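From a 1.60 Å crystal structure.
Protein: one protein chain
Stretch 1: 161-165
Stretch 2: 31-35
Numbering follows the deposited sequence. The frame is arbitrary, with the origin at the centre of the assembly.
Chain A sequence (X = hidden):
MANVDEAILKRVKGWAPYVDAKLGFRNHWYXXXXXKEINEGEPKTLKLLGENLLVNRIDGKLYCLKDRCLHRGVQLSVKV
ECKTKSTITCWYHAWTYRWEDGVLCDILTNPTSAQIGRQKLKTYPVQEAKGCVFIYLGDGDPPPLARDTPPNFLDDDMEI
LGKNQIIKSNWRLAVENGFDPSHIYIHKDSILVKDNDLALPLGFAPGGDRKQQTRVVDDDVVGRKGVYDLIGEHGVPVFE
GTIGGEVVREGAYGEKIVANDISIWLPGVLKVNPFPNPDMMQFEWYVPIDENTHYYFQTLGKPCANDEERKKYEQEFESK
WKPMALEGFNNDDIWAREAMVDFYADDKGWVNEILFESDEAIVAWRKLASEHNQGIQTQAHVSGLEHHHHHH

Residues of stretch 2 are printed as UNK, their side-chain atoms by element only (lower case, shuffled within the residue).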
ATOM      1  N   LEU A 161      31.806  -4.697  20.795  1.00 16.80           N
ATOM      2  CA  LEU A 161      31.258  -5.834  20.052  1.00 16.38           C
ATOM      3  C   LEU A 161      29.761  -5.555  19.895  1.00 16.05           C
ATOM      4  O   LEU A 161      29.182  -4.968  20.802  1.00 17.81           O
ATOM      5  CB  LEU A 161      31.538  -7.116  20.828  1.00 19.47           C
ATOM      6  CG  LEU A 161      33.012  -7.525  20.886  1.00 20.13           C
ATOM      7  CD1 LEU A 161      33.200  -8.627  21.935  1.00 23.61           C
ATOM      8  CD2 LEU A 161      33.456  -7.975  19.527  1.00 21.18           C
ATOM      9  N   GLY A 162      29.150  -6.035  18.827  1.00 16.93           N
ATOM     10  CA  GLY A 162      27.740  -5.654  18.675  1.00 17.52           C
ATOM     11  C   GLY A 162      26.925  -6.511  17.758  1.00 17.85           C
ATOM     12  O   GLY A 162      27.365  -7.568  17.235  1.00 19.88           O
ATOM     13  N   LYS A 163      25.739  -5.992  17.499  1.00 16.94           N
ATOM     14  CA  LYS A 163      24.747  -6.582  16.600  1.00 16.35           C
ATOM     15  C   LYS A 163      23.941  -5.442  15.961  1.00 14.84           C
ATOM     16  O   LYS A 163      23.716  -4.438  16.644  1.00 15.46           O
ATOM     17  CB  LYS A 163      23.824  -7.456  17.450  1.00 21.14           C
ATOM     18  CG  LYS A 163      22.827  -8.215  16.638  1.00 23.52           C
ATOM     19  CD  LYS A 163      21.864  -8.962  17.489  1.00 25.17           C
ATOM     20  CE  LYS A 163      20.766  -9.479  16.601  1.00 26.96           C
ATOM     21  NZ  LYS A 163      19.680  -9.984  17.449  1.00 33.15           N
ATOM     22  N   ASN A 164      23.517  -5.619  14.731  1.00 14.22           N
ATOM     23  CA  ASN A 164      22.747  -4.597  13.976  1.00 13.74           C
ATOM     24  C   ASN A 164      21.552  -5.317  13.361  1.00 15.61           C
ATOM     25  O   ASN A 164      21.695  -6.520  12.935  1.00 17.94           O
ATOM     26  CB  ASN A 164      23.608  -3.905  12.917  1.00 14.02           C
ATOM     27  CG  ASN A 164      22.943  -2.679  12.308  1.00 14.17           C
ATOM     28  OD1 ASN A 164      22.039  -2.105  12.953  1.00 14.73           O
ATOM     29  ND2 ASN A 164      23.393  -2.306  11.110  1.00 14.70           N
ATOM     30  N   GLN A 165      20.407  -4.675  13.356  1.00 16.65           N
ATOM     31  CA  GLN A 165      19.263  -5.194  12.568  1.00 16.43           C
ATOM     32  C   GLN A 165      18.342  -4.043  12.193  1.00 15.11           C
ATOM     33  O   GLN A 165      18.484  -2.931  12.707  1.00 14.63           O
ATOM     34  CB  GLN A 165      18.535  -6.281  13.334  1.00 21.11           C
ATOM     35  CG  GLN A 165      17.885  -5.755  14.560  1.00 21.18           C
ATOM     36  CD  GLN A 165      17.451  -6.879  15.474  1.00 26.90           C
ATOM     37  OE1 GLN A 165      18.007  -7.100  16.544  1.00 25.21           O
ATOM     38  NE2 GLN A 165      16.389  -7.532  15.051  1.00 27.91           N
ATOM     39  N   UNK A  31      26.291   5.295  12.748  1.00  9.84           N
ATOM     40  CA  UNK A  31      26.785   3.956  12.444  1.00 10.25           C
ATOM     41  C   UNK A  31      25.810   3.189  11.566  1.00 10.73           C
ATOM     42  O   UNK A  31      24.612   3.339  11.750  1.00 13.42           O
ATOM     43  c   UNK A  31      25.870   3.889  14.606  1.00 11.19           C
ATOM     44  c   UNK A  31      26.969   3.313  13.805  1.00 10.46           C
ATOM     45  c   UNK A  31      25.735   5.331  14.117  1.00 10.67           C
ATOM     46  N   UNK A  32      26.326   2.427  10.605  1.00 11.40           N
ATOM     47  CA  UNK A  32      25.408   1.724   9.661  1.00 12.09           C
ATOM     48  C   UNK A  32      25.757   0.249   9.525  1.00 14.43           C
ATOM     49  O   UNK A  32      24.892  -0.488   9.052  1.00 13.22           O
ATOM     50  c   UNK A  32      26.800   2.453   7.697  1.00 13.27           C
ATOM     51  c   UNK A  32      25.435   2.412   8.297  1.00 13.30           C
ATOM     52  c   UNK A  32      24.849   3.829   8.408  1.00 14.38           C
ATOM     53  N   UNK A  33      26.967  -0.149   9.874  1.00 13.36           N
ATOM     54  CA  UNK A  33      27.384  -1.569   9.736  1.00 14.56           C
ATOM     55  C   UNK A  33      28.701  -1.736  10.479  1.00 14.56           C
ATOM     56  O   UNK A  33      29.239  -0.750  10.977  1.00 13.61           O
ATOM     57  c   UNK A  33      27.565  -1.978   8.278  1.00 15.95           C
ATOM     58  s   UNK A  33      28.787  -1.824   5.838  1.00 24.15           S
ATOM     59  c   UNK A  33      27.439  -0.859   5.193  1.00 25.48           C
ATOM     60  c   UNK A  33      28.712  -1.340   7.606  1.00 17.00           C
ATOM     61  N   UNK A  34      29.135  -2.977  10.623  1.00 14.88           N
ATOM     62  CA  UNK A  34      30.439  -3.296  11.263  1.00 15.22           C
ATOM     63  C   UNK A  34      31.512  -3.397  10.190  1.00 14.10           C
ATOM     64  O   UNK A  34      31.257  -3.717   9.049  1.00 15.09           O
ATOM     65  c   UNK A  34      28.919  -3.464  15.480  1.00 22.14           C
ATOM     66  c   UNK A  34      27.632  -3.947  15.398  1.00 20.52           C
ATOM     67  c   UNK A  34      27.255  -4.685  14.309  1.00 19.18           C
ATOM     68  c   UNK A  34      29.786  -3.646  14.400  1.00 22.03           C
ATOM     69  c   UNK A  34      30.328  -4.553  12.122  1.00 16.19           C
ATOM     70  c   UNK A  34      29.398  -4.375  13.290  1.00 17.41           C
ATOM     71  c   UNK A  34      28.107  -4.858  13.229  1.00 19.90           C
ATOM     72  N   UNK A  35      32.707  -2.961  10.549  1.00 14.41           N
ATOM     73  CA  UNK A  35      33.886  -2.965   9.660  1.00 14.81           C
ATOM     74  C   UNK A  35      34.040  -4.337   8.987  1.00 15.61           C
ATOM     75  O   UNK A  35      34.349  -4.374   7.765  1.00 16.79           O
ATOM     76  c   UNK A  35      35.081  -2.632  10.483  1.00 15.31           C
ATOM     77  o   UNK A  35      35.033  -1.283  10.944  1.00 17.03           O
TER

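At position 31 the side chain consists of three carbons, and the last of them lies at bonding distance from the backbone N, closing a five-membered ring. Such a ring identifies proline. Pro 31 directs its CA-to-CB bond toward stretch 1, but its CB stays 7.2 Å from ND2 of Asn 164, so it makes no contact there.

Position 32 also carries three carbons, but these form an open fork: one carbon attached to CA bears the other two. Branching at CB with carbon alone on both arms, and no ring, indicates valine. The CA-to-CB bond of Val 32, whose side chain is in the m rotamer, points away from stretch 1, and it is the backbone that faces Asn 164. The O of Val 32 lies 3.1 Å from ND2 of Asn 164, a close polar approach whose geometry leaves a hydrogen bond undecided.

At position 33 the side-chain atoms form an unbranched chain of two carbons, a sulfur and a terminal carbon. A thioether in this place is methionine. The chain turns a corner at Met 33. Its CA-to-CB bond points away from stretch 1; its contact is through the backbone, with CA 4.3 Å from ND2 of Asn 164.

Position 34 has seven carbons and no heteroatom: one carbon leads from CA to a six-membered ring with no further substituent. This is phenylalanine. The CA-to-CB bond of Phe 34, with chi1 at -65°, points toward stretch 1, and the end of its ring lies against the strand. Its CZ is 3.6 Å from C of Gly 162 and 3.5 Å from N of Lys 163, while CE2 lies 3.9 Å from N of Asn 164, which sits at the ring edge near its plane.

Position 35 has one carbon followed by one oxygen, the hydroxymethyl group of serine. Ser 35 is out of reach of stretch 1, and its OG is hydrogen-bonded elsewhere in the structure.

The contact is small, burying 190 Å² in total, and rests on Phe 34, whose ring packs against Gly 162, the backbone of Lys 163 and Asn 164, with Asn 164 the most covered residue of stretch 1. The absence of a side chain at Gly 162 makes this possible, since an ideally placed CB would fall 2.8 Å from CZ of Phe 34 and clash. The CA-to-CB bond of Lys 163 points away, and its backbone N meets the ring. The CB of Asn 164 packs 4.0 Å from CE2 of Phe 34, and its amide end extends to the backbone of Val 32.

Stretch 2 31-35: PVMFS
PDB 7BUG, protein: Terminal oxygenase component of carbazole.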